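Stage II sporulation protein E (SpoIIE) (Moorella thermoacetica, PDB 3ZT9) is probably a manganese-dependent protein phosphatase of the PP2C type that acts on a phosphorylated partner in stressosome signalling. Local coordinates at residues E51-S56 against R74-T79. Sequence-based numbering, arbitrary orientation.
Sequences EIAIAS and RELRGT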
ATOM      1  N   GLU A  51       7.440  -9.178  -3.114  1.00 17.45           N
ATOM      2  CA  GLU A  51       8.470  -8.439  -3.849  1.00 14.64           C
ATOM      3  C   GLU A  51       8.282  -8.551  -5.371  1.00 15.29           C
ATOM      4  O   GLU A  51       8.495  -7.585  -6.104  1.00 16.59           O
ATOM      5  CB  GLU A  51       9.881  -8.871  -3.404  1.00 16.42           C
ATOM      6  CG  GLU A  51      10.143  -8.526  -1.913  1.00 18.61           C
ATOM      7  CD  GLU A  51      10.260  -7.011  -1.640  1.00 26.12           C
ATOM      8  OE1 GLU A  51      10.429  -6.207  -2.570  1.00 21.24           O
ATOM      9  OE2 GLU A  51      10.200  -6.615  -0.469  1.00 23.23           O
ATOM     10  N   ILE A  52       7.865  -9.707  -5.870  1.00 18.50           N
ATOM     11  CA  ILE A  52       7.491  -9.802  -7.284  1.00 17.18           C
ATOM     12  C   ILE A  52       6.365  -8.810  -7.632  1.00 18.20           C
ATOM     13  O   ILE A  52       6.403  -8.131  -8.692  1.00 19.96           O
ATOM     14  CB  ILE A  52       7.023 -11.217  -7.648  1.00 16.50           C
ATOM     15  CG1 ILE A  52       8.248 -12.165  -7.713  1.00 23.84           C
ATOM     16  CG2 ILE A  52       6.352 -11.212  -9.025  1.00 20.18           C
ATOM     17  CD1 ILE A  52       7.882 -13.572  -7.842  1.00 17.94           C
ATOM     18  N   ALA A  53       5.357  -8.739  -6.778  1.00 19.65           N
ATOM     19  CA  ALA A  53       4.251  -7.795  -7.016  1.00 16.85           C
ATOM     20  C   ALA A  53       4.762  -6.340  -7.087  1.00 18.91           C
ATOM     21  O   ALA A  53       4.382  -5.599  -8.000  1.00 18.10           O
ATOM     22  CB  ALA A  53       3.185  -7.933  -5.918  1.00 17.84           C
ATOM     23  N   ILE A  54       5.577  -5.918  -6.110  1.00 14.72           N
ATOM     24  CA  ILE A  54       6.147  -4.569  -6.092  1.00 20.33           C
ATOM     25  C   ILE A  54       7.011  -4.288  -7.335  1.00 18.59           C
ATOM     26  O   ILE A  54       6.888  -3.226  -7.977  1.00 16.36           O
ATOM     27  CB  ILE A  54       7.004  -4.365  -4.769  1.00 23.75           C
ATOM     28  CG1 ILE A  54       6.107  -4.319  -3.538  1.00 33.19           C
ATOM     29  CG2 ILE A  54       7.905  -3.152  -4.829  1.00 27.83           C
ATOM     30  CD1 ILE A  54       5.015  -3.415  -3.648  1.00 23.17           C
ATOM     31  N   ALA A  55       7.866  -5.244  -7.702  1.00 19.47           N
ATOM     32  CA  ALA A  55       8.778  -5.075  -8.839  1.00 26.62           C
ATOM     33  C   ALA A  55       7.999  -4.964 -10.140  1.00 25.39           C
ATOM     34  O   ALA A  55       8.329  -4.161 -11.011  1.00 20.52           O
ATOM     35  CB  ALA A  55       9.748  -6.265  -8.915  1.00 22.80           C
ATOM     36  N   SER A  56       6.950  -5.782 -10.257  1.00 22.21           N
ATOM     37  CA  SER A  56       6.053  -5.741 -11.401  1.00 23.32           C
ATOM     38  C   SER A  56       5.347  -4.382 -11.540  1.00 18.99           C
ATOM     39  O   SER A  56       5.239  -3.826 -12.636  1.00 21.09           O
ATOM     40  CB  SER A  56       5.009  -6.836 -11.304  1.00 22.70           C
ATOM     41  OG  SER A  56       4.225  -6.770 -12.487  1.00 27.45           O
ATOM     42  N   ARG A  74      -0.262 -11.794 -13.656  1.00 23.08           N
ATOM     43  CA  ARG A  74       0.469 -12.701 -14.558  1.00 25.70           C
ATOM     44  C   ARG A  74       1.837 -13.100 -13.972  1.00 29.76           C
ATOM     45  O   ARG A  74       2.245 -14.255 -14.049  1.00 26.69           O
ATOM     46  CB  ARG A  74       0.651 -12.061 -15.941  1.00 38.94           C
ATOM     47  CG  ARG A  74       1.485 -12.885 -16.908  1.00 69.10           C
ATOM     48  CD  ARG A  74       1.625 -12.192 -18.269  1.00 90.63           C
ATOM     49  NE  ARG A  74       2.725 -11.227 -18.311  1.00104.65           N
ATOM     50  CZ  ARG A  74       2.930 -10.370 -19.309  1.00115.87           C
ATOM     51  NH1 ARG A  74       2.106 -10.343 -20.350  1.00117.52           N
ATOM     52  NH2 ARG A  74       3.957  -9.531 -19.264  1.00121.99           N
ATOM     53  N   GLU A  75       2.563 -12.150 -13.393  1.00 22.73           N
ATOM     54  CA  GLU A  75       3.895 -12.469 -12.868  1.00 26.73           C
ATOM     55  C   GLU A  75       3.816 -13.324 -11.595  1.00 29.89           C
ATOM     56  O   GLU A  75       4.792 -13.979 -11.226  1.00 27.93           O
ATOM     57  CB  GLU A  75       4.678 -11.187 -12.569  1.00 26.74           C
ATOM     58  CG  GLU A  75       4.982 -10.351 -13.770  1.00 31.86           C
ATOM     59  CD  GLU A  75       6.051 -10.952 -14.639  1.00 59.72           C
ATOM     60  OE1 GLU A  75       6.536 -12.050 -14.310  1.00 60.17           O
ATOM     61  OE2 GLU A  75       6.408 -10.322 -15.652  1.00 77.30           O
ATOM     62  N   LEU A  76       2.667 -13.297 -10.915  1.00 21.57           N
ATOM     63  CA  LEU A  76       2.483 -14.055  -9.674  1.00 20.15           C
ATOM     64  C   LEU A  76       1.906 -15.472  -9.870  1.00 28.87           C
ATOM     65  O   LEU A  76       1.819 -16.243  -8.928  1.00 22.75           O
ATOM     66  CB  LEU A  76       1.606 -13.271  -8.674  1.00 19.04           C
ATOM     67  CG  LEU A  76       2.335 -12.089  -8.055  1.00 18.81           C
ATOM     68  CD1 LEU A  76       1.316 -11.156  -7.353  1.00 20.66           C
ATOM     69  CD2 LEU A  76       3.371 -12.554  -7.080  1.00 21.89           C
ATOM     70  N   ARG A  77       1.534 -15.839 -11.087  1.00 30.64           N
ATOM     71  CA  ARG A  77       1.067 -17.202 -11.312  1.00 32.16           C
ATOM     72  C   ARG A  77       2.178 -18.155 -10.887  1.00 41.27           C
ATOM     73  O   ARG A  77       3.347 -17.926 -11.209  1.00 29.12           O
ATOM     74  CB  ARG A  77       0.694 -17.410 -12.776  1.00 51.40           C
ATOM     75  CG  ARG A  77      -0.556 -16.662 -13.191  1.00 88.01           C
ATOM     76  CD  ARG A  77      -0.939 -17.007 -14.611  1.00113.67           C
ATOM     77  NE  ARG A  77      -2.280 -16.547 -14.954  1.00121.87           N
ATOM     78  CZ  ARG A  77      -3.402 -16.978 -14.380  1.00124.92           C
ATOM     79  NH1 ARG A  77      -3.368 -17.877 -13.404  1.00127.94           N
ATOM     80  NH2 ARG A  77      -4.569 -16.492 -14.778  1.00121.95           N
ATOM     81  N   GLY A  78       1.808 -19.198 -10.143  1.00 29.02           N
ATOM     82  CA  GLY A  78       2.749 -20.212  -9.703  1.00 31.24           C
ATOM     83  C   GLY A  78       3.532 -19.869  -8.442  1.00 34.57           C
ATOM     84  O   GLY A  78       4.380 -20.644  -8.029  1.00 29.31           O
ATOM     85  N   THR A  79       3.270 -18.720  -7.827  1.00 25.93           N
ATOM     86  CA  THR A  79       3.953 -18.332  -6.586  1.00 25.86           C
ATOM     87  C   THR A  79       2.956 -18.441  -5.430  1.00 30.11           C
ATOM     88  O   THR A  79       1.862 -18.952  -5.628  1.00 26.10           O
ATOM     89  CB  THR A  79       4.441 -16.862  -6.663  1.00 24.66           C
ATOM     90  OG1 THR A  79       3.312 -15.976  -6.565  1.00 20.97           O
ATOM     91  CG2 THR A  79       5.193 -16.589  -7.948  1.00 32.34           C
TER
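I52 lays its CG2 methyl over CD2 of L76, 3.8 Å away, the two side chains running past one another, pointed opposite ways. This joins the two helices, 43-60 and 65-76, that follow strand 31-39 in the PP2C-type fold and pack on one side of its paired antiparallel sheets. CG2 of I52 stands anti to the backbone N, which sends it across to helix 65-76, where it also meets CB of E75 at 3.9 Å. The other branch of I52 goes to the loop: its CD1 reaches CG2 of T79 tip to tip at 4.0 Å. L76 forks, its CD1 resting against CB of A53, and A49, one turn earlier on helix 43-60, touches both L76 and T79. One turn beyond I52 on helix 43-60 the contact narrows to CG of E75 beside OG of S56. From L76 to T79 the chain reverses in a type II beta turn, with G78 at positive phi (84°). The carbonyl of L76 is gripped twice, by N of T79 at 3.1 Å and by OG1 of T79 at 2.8 Å, and OG1 also accepts from N of G81. A valine in place of T79 would probably leave the turn less firmly tied and the N-H of G81 without its hydroxyl acceptor. In the bond to L76, OG1 lies 17° from the carbonyl plane.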